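Long-range contacts in ganglioside-induced differentiation-associated protein 2 (Homo sapiens, PDB 4UML), which is of incompletely defined function but carries a macro domain, the part in this structure, a fold that in many relatives binds ADP-ribose and its derivatives: residues G111-T116 with F125-V130; P178-T183 with E213-K218. All coordinates share one frame; numbering follows the deposited sequence.

Contact 1: residues G111-T116 with F125-V130; sequences GEAKLT and FIIHTV
Thr116 and His128 give this antiparallel hairpin a polar link on top of its backbone ladder: Thr116 OG1 and His128 NE2 lie 2.8 Å apart, hydrogen-bonded with either able to be the donor. The hydroxyl sits between the backbone N and the carbonyl carbon of its own residue (chi1 64°), which turns it to the imidazole edge. The other ring nitrogen, ND1, is hydrogen-bonded to Asn74 on strand 71-75, so both ring nitrogens are satisfied and the rotation of the ring is fixed.

The ladder pairs Lys114 with His128 and Thr116 with Ile126, each through two N-H...O bonds. The bond from His128 N to Lys114 O is 2.8 Å and almost straight (174°). Toward Gly111 the pattern changes. Thr129 OG1, anti to its backbone N, donates to Glu112 O at 2.9 Å, and Gly111 N reaches Val130 O; Val130 N is buried without a partner. The two charged side chains find their partners outside the hairpin: Glu112 pairs with Arg109, and Lys114 NZ bonds to the carbonyls of Leu105 and Gly107.

On the face that carries Ala113, Leu115 and Ile127, Ala113 CB meets Ile127 CG2; Leu115 CD2 lies over the Phe125 ring, 4.1 Å from its centroid, as a CH-pi contact. Strand 113-117 is outermost in the mixed sheet, and strand 125-129 bonds on to strand 71-75. Helix 139-159 packs on the Ala113, Ile127 and Thr129 face, helix 97-105 on the Thr116 and His128 face.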
ATOM      1  N   GLY A 111       5.329  -8.390  -9.012  1.00 30.42           N
ATOM      2  CA  GLY A 111       3.990  -8.781  -8.643  1.00 27.86           C
ATOM      3  C   GLY A 111       3.833  -9.544  -7.353  1.00 28.63           C
ATOM      4  O   GLY A 111       2.730  -9.672  -6.866  1.00 33.48           O
ATOM      5  N   GLU A 112       4.891 -10.088  -6.787  1.00 29.00           N
ATOM      6  CA  GLU A 112       4.690 -10.884  -5.582  1.00 31.84           C
ATOM      7  C   GLU A 112       5.013 -10.061  -4.329  1.00 30.06           C
ATOM      8  O   GLU A 112       5.589  -8.994  -4.419  1.00 29.37           O
ATOM      9  CB  GLU A 112       5.465 -12.223  -5.627  1.00 38.54           C
ATOM     10  CG  GLU A 112       6.927 -12.166  -5.247  1.00 41.11           C
ATOM     11  CD  GLU A 112       7.597 -13.543  -4.991  1.00 45.73           C
ATOM     12  OE1 GLU A 112       7.091 -14.381  -4.202  1.00 54.83           O
ATOM     13  OE2 GLU A 112       8.679 -13.768  -5.540  1.00 39.51           O
ATOM     14  N   ALA A 113       4.594 -10.554  -3.171  1.00 28.69           N
ATOM     15  CA  ALA A 113       4.836  -9.856  -1.907  1.00 28.83           C
ATOM     16  C   ALA A 113       5.466 -10.785  -0.885  1.00 28.57           C
ATOM     17  O   ALA A 113       5.191 -11.981  -0.869  1.00 29.05           O
ATOM     18  CB  ALA A 113       3.547  -9.269  -1.362  1.00 26.62           C
ATOM     19  N   LYS A 114       6.296 -10.220  -0.025  1.00 29.44           N
ATOM     20  CA  LYS A 114       7.037 -10.982   0.974  1.00 30.07           C
ATOM     21  C   LYS A 114       7.164 -10.224   2.306  1.00 29.61           C
ATOM     22  O   LYS A 114       7.482  -9.029   2.339  1.00 28.84           O
ATOM     23  CB  LYS A 114       8.455 -11.330   0.460  1.00 31.15           C
ATOM     24  CG  LYS A 114       8.495 -12.357  -0.678  1.00 33.01           C
ATOM     25  CD  LYS A 114       9.904 -12.848  -0.970  1.00 33.40           C
ATOM     26  CE  LYS A 114       9.884 -14.073  -1.876  1.00 37.24           C
ATOM     27  NZ  LYS A 114      11.280 -14.541  -2.150  1.00 37.89           N
ATOM     28  N   LEU A 115       6.985 -10.968   3.396  1.00 27.46           N
ATOM     29  CA  LEU A 115       6.911 -10.424   4.721  1.00 30.53           C
ATOM     30  C   LEU A 115       8.276 -10.428   5.396  1.00 30.64           C
ATOM     31  O   LEU A 115       9.029 -11.413   5.299  1.00 31.45           O
ATOM     32  CB  LEU A 115       5.966 -11.298   5.530  1.00 35.19           C
ATOM     33  CG  LEU A 115       5.517 -10.693   6.857  1.00 40.46           C
ATOM     34  CD1 LEU A 115       4.444  -9.637   6.621  1.00 39.31           C
ATOM     35  CD2 LEU A 115       4.996 -11.795   7.762  1.00 43.72           C
ATOM     36  N   THR A 116       8.606  -9.333   6.073  1.00 32.55           N
ATOM     37  CA  THR A 116       9.667  -9.346   7.113  1.00 29.14           C
ATOM     38  C   THR A 116       9.146  -8.702   8.379  1.00 29.52           C
ATOM     39  O   THR A 116       8.069  -8.086   8.389  1.00 26.36           O
ATOM     40  CB  THR A 116      10.952  -8.586   6.678  1.00 28.29           C
ATOM     41  OG1 THR A 116      10.691  -7.185   6.476  1.00 28.31           O
ATOM     42  CG2 THR A 116      11.515  -9.153   5.432  1.00 29.13           C
ATOM     43  N   PHE A 125       5.288  -5.458  10.878  1.00 24.27           N
ATOM     44  CA  PHE A 125       5.825  -6.090   9.676  1.00 24.47           C
ATOM     45  C   PHE A 125       6.048  -5.100   8.568  1.00 22.47           C
ATOM     46  O   PHE A 125       5.441  -4.048   8.523  1.00 21.16           O
ATOM     47  CB  PHE A 125       4.857  -7.145   9.107  1.00 26.16           C
ATOM     48  CG  PHE A 125       4.504  -8.276  10.065  1.00 31.10           C
ATOM     49  CD1 PHE A 125       5.447  -9.238  10.420  1.00 34.92           C
ATOM     50  CD2 PHE A 125       3.207  -8.425  10.528  1.00 36.18           C
ATOM     51  CE1 PHE A 125       5.116 -10.281  11.293  1.00 38.77           C
ATOM     52  CE2 PHE A 125       2.847  -9.489  11.358  1.00 39.64           C
ATOM     53  CZ  PHE A 125       3.807 -10.416  11.741  1.00 40.50           C
ATOM     54  N   ILE A 126       6.918  -5.475   7.637  1.00 22.98           N
ATOM     55  CA  ILE A 126       6.998  -4.807   6.352  1.00 21.95           C
ATOM     56  C   ILE A 126       6.563  -5.864   5.356  1.00 23.62           C
ATOM     57  O   ILE A 126       7.018  -7.018   5.447  1.00 23.24           O
ATOM     58  CB  ILE A 126       8.429  -4.365   6.002  1.00 23.44           C
ATOM     59  CG1 ILE A 126       8.968  -3.391   7.034  1.00 25.31           C
ATOM     60  CG2 ILE A 126       8.480  -3.655   4.648  1.00 23.86           C
ATOM     61  CD1 ILE A 126      10.468  -3.292   7.047  1.00 26.51           C
ATOM     62  N   ILE A 127       5.697  -5.471   4.415  1.00 21.99           N
ATOM     63  CA  ILE A 127       5.433  -6.291   3.245  1.00 22.16           C
ATOM     64  C   ILE A 127       6.182  -5.664   2.059  1.00 22.80           C
ATOM     65  O   ILE A 127       5.923  -4.520   1.681  1.00 24.18           O
ATOM     66  CB  ILE A 127       3.918  -6.403   2.957  1.00 22.62           C
ATOM     67  CG1 ILE A 127       3.240  -7.087   4.134  1.00 22.67           C
ATOM     68  CG2 ILE A 127       3.686  -7.182   1.647  1.00 22.86           C
ATOM     69  CD1 ILE A 127       1.739  -6.968   4.120  1.00 23.55           C
ATOM     70  N   HIS A 128       7.128  -6.413   1.494  1.00 21.59           N
ATOM     71  CA  HIS A 128       7.914  -5.943   0.388  1.00 22.88           C
ATOM     72  C   HIS A 128       7.275  -6.434  -0.900  1.00 23.83           C
ATOM     73  O   HIS A 128       6.908  -7.625  -1.018  1.00 25.34           O
ATOM     74  CB  HIS A 128       9.338  -6.490   0.503  1.00 25.04           C
ATOM     75  CG  HIS A 128       9.992  -6.207   1.819  1.00 24.99           C
ATOM     76  ND1 HIS A 128      10.773  -5.092   2.035  1.00 26.43           N
ATOM     77  CD2 HIS A 128       9.945  -6.868   2.999  1.00 26.28           C
ATOM     78  CE1 HIS A 128      11.204  -5.087   3.286  1.00 25.55           C
ATOM     79  NE2 HIS A 128      10.729  -6.164   3.891  1.00 26.62           N
ATOM     80  N   THR A 129       7.155  -5.542  -1.867  1.00 22.32           N
ATOM     81  CA  THR A 129       6.628  -5.928  -3.170  1.00 24.42           C
ATOM     82  C   THR A 129       7.366  -5.224  -4.308  1.00 25.10           C
ATOM     83  O   THR A 129       8.131  -4.292  -4.050  1.00 27.30           O
ATOM     84  CB  THR A 129       5.116  -5.635  -3.216  1.00 24.17           C
ATOM     85  OG1 THR A 129       4.535  -6.337  -4.308  1.00 24.98           O
ATOM     86  CG2 THR A 129       4.832  -4.137  -3.308  1.00 23.26           C
ATOM     87  N   VAL A 130       7.122  -5.641  -5.550  1.00 25.37           N
ATOM     88  CA  VAL A 130       7.852  -5.115  -6.738  1.00 25.38           C
ATOM     89  C   VAL A 130       6.867  -4.839  -7.872  1.00 24.66           C
ATOM     90  O   VAL A 130       6.268  -5.744  -8.438  1.00 25.68           O
ATOM     91  CB  VAL A 130       8.907  -6.140  -7.232  1.00 26.62           C
ATOM     92  CG1 VAL A 130       9.616  -5.693  -8.524  1.00 25.30           C
ATOM     93  CG2 VAL A 130       9.899  -6.472  -6.123  1.00 26.78           C
TER

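Contact 2: residues P178-T183 with E213-K218; sequences PLEDAT and EGTYQK
Thr183 sets its methyl squarely over the Tyr216 ring, CG2 standing 3.7 Å from the ring centroid and only 7° off the normal, a CH-pi contact over the centre of the face. Its torsion (chi1 -55°) explains both branches: CG2 is anti to the backbone N and faces the ring, while Thr183 OG1 turns back along its own helix to Leu179 O at 2.8 Å. That carbonyl also accepts Thr183 N, the two donors coming from opposite faces of its plane. A water donates to Thr183 OG1 and is hydrogen-bonded to Tyr216 OH, joining the two side chains at their polar ends.

Thr215 adopts the same rotamer, and Thr215 CG2 lies 3.6 Å from Thr183 OG1; its own hydroxyl lies beside Leu179 CD2. Farther out, Lys218 reaches across with an extended chain, and Glu180, bent at chi2, meets it at about a right angle. Lys218 NZ donates to the syn lone pair of Glu180 OE2 at 2.7 Å, a salt bridge.

The axes of the short helical segments 179-183 and 213-218 approach to 10.0 Å, with a crossing angle of -47°. Tyr216 also touches Leu59 and Val208 of the sheet. Such packing of neighbouring helices beside a mostly parallel sheet is characteristic of the three-layer alpha/beta/alpha macro domain.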
ATOM      1  N   PRO A 178       1.968   5.145 -15.478  1.00 29.67           N
ATOM      2  CA  PRO A 178       1.112   6.335 -15.481  1.00 32.38           C
ATOM      3  C   PRO A 178       0.251   6.420 -14.220  1.00 33.71           C
ATOM      4  O   PRO A 178      -0.490   5.494 -13.903  1.00 28.85           O
ATOM      5  CB  PRO A 178       0.244   6.125 -16.715  1.00 32.66           C
ATOM      6  CG  PRO A 178       1.149   5.403 -17.649  1.00 31.78           C
ATOM      7  CD  PRO A 178       1.908   4.444 -16.768  1.00 31.15           C
ATOM      8  N   LEU A 179       0.335   7.554 -13.533  1.00 34.88           N
ATOM      9  CA  LEU A 179      -0.132   7.650 -12.161  1.00 33.91           C
ATOM     10  C   LEU A 179      -1.609   7.423 -12.025  1.00 33.52           C
ATOM     11  O   LEU A 179      -2.061   6.720 -11.131  1.00 34.19           O
ATOM     12  CB  LEU A 179       0.264   8.996 -11.568  1.00 39.63           C
ATOM     13  CG  LEU A 179      -0.278   9.303 -10.164  1.00 41.75           C
ATOM     14  CD1 LEU A 179       0.232   8.281  -9.150  1.00 41.20           C
ATOM     15  CD2 LEU A 179       0.131  10.722  -9.786  1.00 44.44           C
ATOM     16  N   GLU A 180      -2.379   7.978 -12.937  1.00 34.20           N
ATOM     17  CA  GLU A 180      -3.797   7.909 -12.807  1.00 36.09           C
ATOM     18  C   GLU A 180      -4.299   6.481 -13.056  1.00 36.17           C
ATOM     19  O   GLU A 180      -5.118   5.978 -12.293  1.00 33.62           O
ATOM     20  CB  GLU A 180      -4.449   8.898 -13.754  1.00 40.02           C
ATOM     21  CG  GLU A 180      -5.913   9.105 -13.482  1.00 43.78           C
ATOM     22  CD  GLU A 180      -6.357  10.553 -13.668  1.00 50.87           C
ATOM     23  OE1 GLU A 180      -5.523  11.498 -13.707  1.00 52.10           O
ATOM     24  OE2 GLU A 180      -7.580  10.737 -13.744  1.00 52.64           O
ATOM     25  N   ASP A 181      -3.801   5.844 -14.116  1.00 32.90           N
ATOM     26  CA  ASP A 181      -4.081   4.431 -14.371  1.00 32.00           C
ATOM     27  C   ASP A 181      -3.725   3.572 -13.171  1.00 28.13           C
ATOM     28  O   ASP A 181      -4.495   2.734 -12.775  1.00 28.20           O
ATOM     29  CB  ASP A 181      -3.265   3.923 -15.573  1.00 34.44           C
ATOM     30  CG  ASP A 181      -3.726   4.507 -16.882  1.00 40.26           C
ATOM     31  OD1 ASP A 181      -4.923   4.857 -17.010  1.00 41.14           O
ATOM     32  OD2 ASP A 181      -2.886   4.580 -17.800  1.00 46.02           O
ATOM     33  N   ALA A 182      -2.550   3.799 -12.604  1.00 26.31           N
ATOM     34  CA  ALA A 182      -2.069   3.030 -11.465  1.00 27.24           C
ATOM     35  C   ALA A 182      -2.998   3.156 -10.269  1.00 26.91           C
ATOM     36  O   ALA A 182      -3.272   2.174  -9.579  1.00 25.35           O
ATOM     37  CB  ALA A 182      -0.683   3.489 -11.056  1.00 25.32           C
ATOM     38  N   THR A 183      -3.457   4.372 -10.025  1.00 26.14           N
ATOM     39  CA  THR A 183      -4.343   4.669  -8.909  1.00 27.22           C
ATOM     40  C   THR A 183      -5.709   4.007  -9.059  1.00 27.10           C
ATOM     41  O   THR A 183      -6.280   3.535  -8.073  1.00 25.75           O
ATOM     42  CB  THR A 183      -4.493   6.201  -8.714  1.00 30.02           C
ATOM     43  OG1 THR A 183      -3.195   6.801  -8.562  1.00 28.11           O
ATOM     44  CG2 THR A 183      -5.281   6.487  -7.503  1.00 29.58           C
ATOM     45  N   GLU A 213      -1.384  12.872  -4.037  1.00 35.19           N
ATOM     46  CA  GLU A 213      -2.601  13.165  -3.256  1.00 33.79           C
ATOM     47  C   GLU A 213      -3.821  13.557  -4.098  1.00 34.22           C
ATOM     48  O   GLU A 213      -4.907  13.000  -3.944  1.00 34.11           O
ATOM     49  CB  GLU A 213      -2.297  14.267  -2.209  1.00 37.37           C
ATOM     50  CG  GLU A 213      -3.468  14.636  -1.311  1.00 38.21           C
ATOM     51  CD  GLU A 213      -3.089  15.619  -0.208  1.00 43.77           C
ATOM     52  OE1 GLU A 213      -2.288  16.545  -0.455  1.00 45.23           O
ATOM     53  OE2 GLU A 213      -3.592  15.468   0.922  1.00 46.54           O
ATOM     54  N   GLY A 214      -3.654  14.526  -4.996  1.00 40.66           N
ATOM     55  CA  GLY A 214      -4.773  15.023  -5.819  1.00 37.38           C
ATOM     56  C   GLY A 214      -5.451  13.935  -6.643  1.00 34.83           C
ATOM     57  O   GLY A 214      -6.672  13.882  -6.739  1.00 37.31           O
ATOM     58  N   THR A 215      -4.656  13.039  -7.211  1.00 36.23           N
ATOM     59  CA  THR A 215      -5.203  11.916  -7.985  1.00 34.51           C
ATOM     60  C   THR A 215      -5.994  10.979  -7.104  1.00 33.84           C
ATOM     61  O   THR A 215      -7.074  10.533  -7.485  1.00 34.05           O
ATOM     62  CB  THR A 215      -4.077  11.169  -8.709  1.00 34.83           C
ATOM     63  OG1 THR A 215      -3.423  12.071  -9.597  1.00 34.27           O
ATOM     64  CG2 THR A 215      -4.584   9.958  -9.510  1.00 33.36           C
ATOM     65  N   TYR A 216      -5.472  10.681  -5.912  1.00 35.31           N
ATOM     66  CA  TYR A 216      -6.233   9.873  -4.952  1.00 33.58           C
ATOM     67  C   TYR A 216      -7.532  10.563  -4.533  1.00 33.53           C
ATOM     68  O   TYR A 216      -8.594   9.925  -4.456  1.00 32.78           O
ATOM     69  CB  TYR A 216      -5.384   9.523  -3.721  1.00 32.51           C
ATOM     70  CG  TYR A 216      -4.539   8.285  -3.938  1.00 30.28           C
ATOM     71  CD1 TYR A 216      -3.386   8.352  -4.668  1.00 31.37           C
ATOM     72  CD2 TYR A 216      -4.916   7.047  -3.422  1.00 29.61           C
ATOM     73  CE1 TYR A 216      -2.612   7.233  -4.892  1.00 33.66           C
ATOM     74  CE2 TYR A 216      -4.145   5.926  -3.643  1.00 32.10           C
ATOM     75  CZ  TYR A 216      -2.981   6.027  -4.373  1.00 30.11           C
ATOM     76  OH  TYR A 216      -2.185   4.922  -4.641  1.00 33.38           O
ATOM     77  N   GLN A 217      -7.457  11.866  -4.291  1.00 33.72           N
ATOM     78  CA  GLN A 217      -8.660  12.639  -3.911  1.00 37.69           C
ATOM     79  C   GLN A 217      -9.681  12.593  -5.040  1.00 37.10           C
ATOM     80  O   GLN A 217     -10.864  12.341  -4.808  1.00 36.37           O
ATOM     81  CB  GLN A 217      -8.279  14.088  -3.575  1.00 40.12           C
ATOM     82  CG  GLN A 217      -7.382  14.171  -2.352  1.00 42.75           C
ATOM     83  CD  GLN A 217      -6.832  15.561  -2.086  1.00 48.75           C
ATOM     84  OE1 GLN A 217      -6.504  16.315  -2.998  1.00 48.58           O
ATOM     85  NE2 GLN A 217      -6.691  15.891  -0.814  1.00 52.82           N
ATOM     86  N   LYS A 218      -9.183  12.777  -6.265  1.00 39.27           N
ATOM     87  CA  LYS A 218      -9.995  12.650  -7.468  1.00 40.46           C
ATOM     88  C   LYS A 218     -10.712  11.303  -7.603  1.00 39.48           C
ATOM     89  O   LYS A 218     -11.891  11.252  -7.915  1.00 39.10           O
ATOM     90  CB  LYS A 218      -9.115  12.868  -8.699  1.00 43.72           C
ATOM     91  CG  LYS A 218      -9.932  13.048  -9.962  1.00 48.29           C
ATOM     92  CD  LYS A 218      -9.064  13.052 -11.199  1.00 50.11           C
ATOM     93  CE  LYS A 218      -9.899  12.637 -12.396  1.00 51.09           C
ATOM     94  NZ  LYS A 218      -9.189  12.963 -13.657  1.00 51.43           N
TER
HETATM   95  O   HOH W   1      -1.177   5.077  -7.278  1.00 36.31           O

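Overall arrangement
The two contacts illustrate how an alpha/beta domain is assembled from local and distant pairings. Contact 1 closes first along the chain, as a beta hairpin, with eight residues between its two segments; contact 2 follows in series and brings together helices 179-197 and 210-223 with strand 203-208 lying between them in sequence. Their centres are 22 Å apart on opposite sides of the chain's centre, and their nearest atoms remain about 12 Å apart. The six-stranded sheet connects them: contact 1 forms the edge at strand 113-117, whereas Tyr216 of contact 2 packs on strands 57-61 and 203-208 near the other edge. Both thus belong to one macro domain, on opposite sides of its centre.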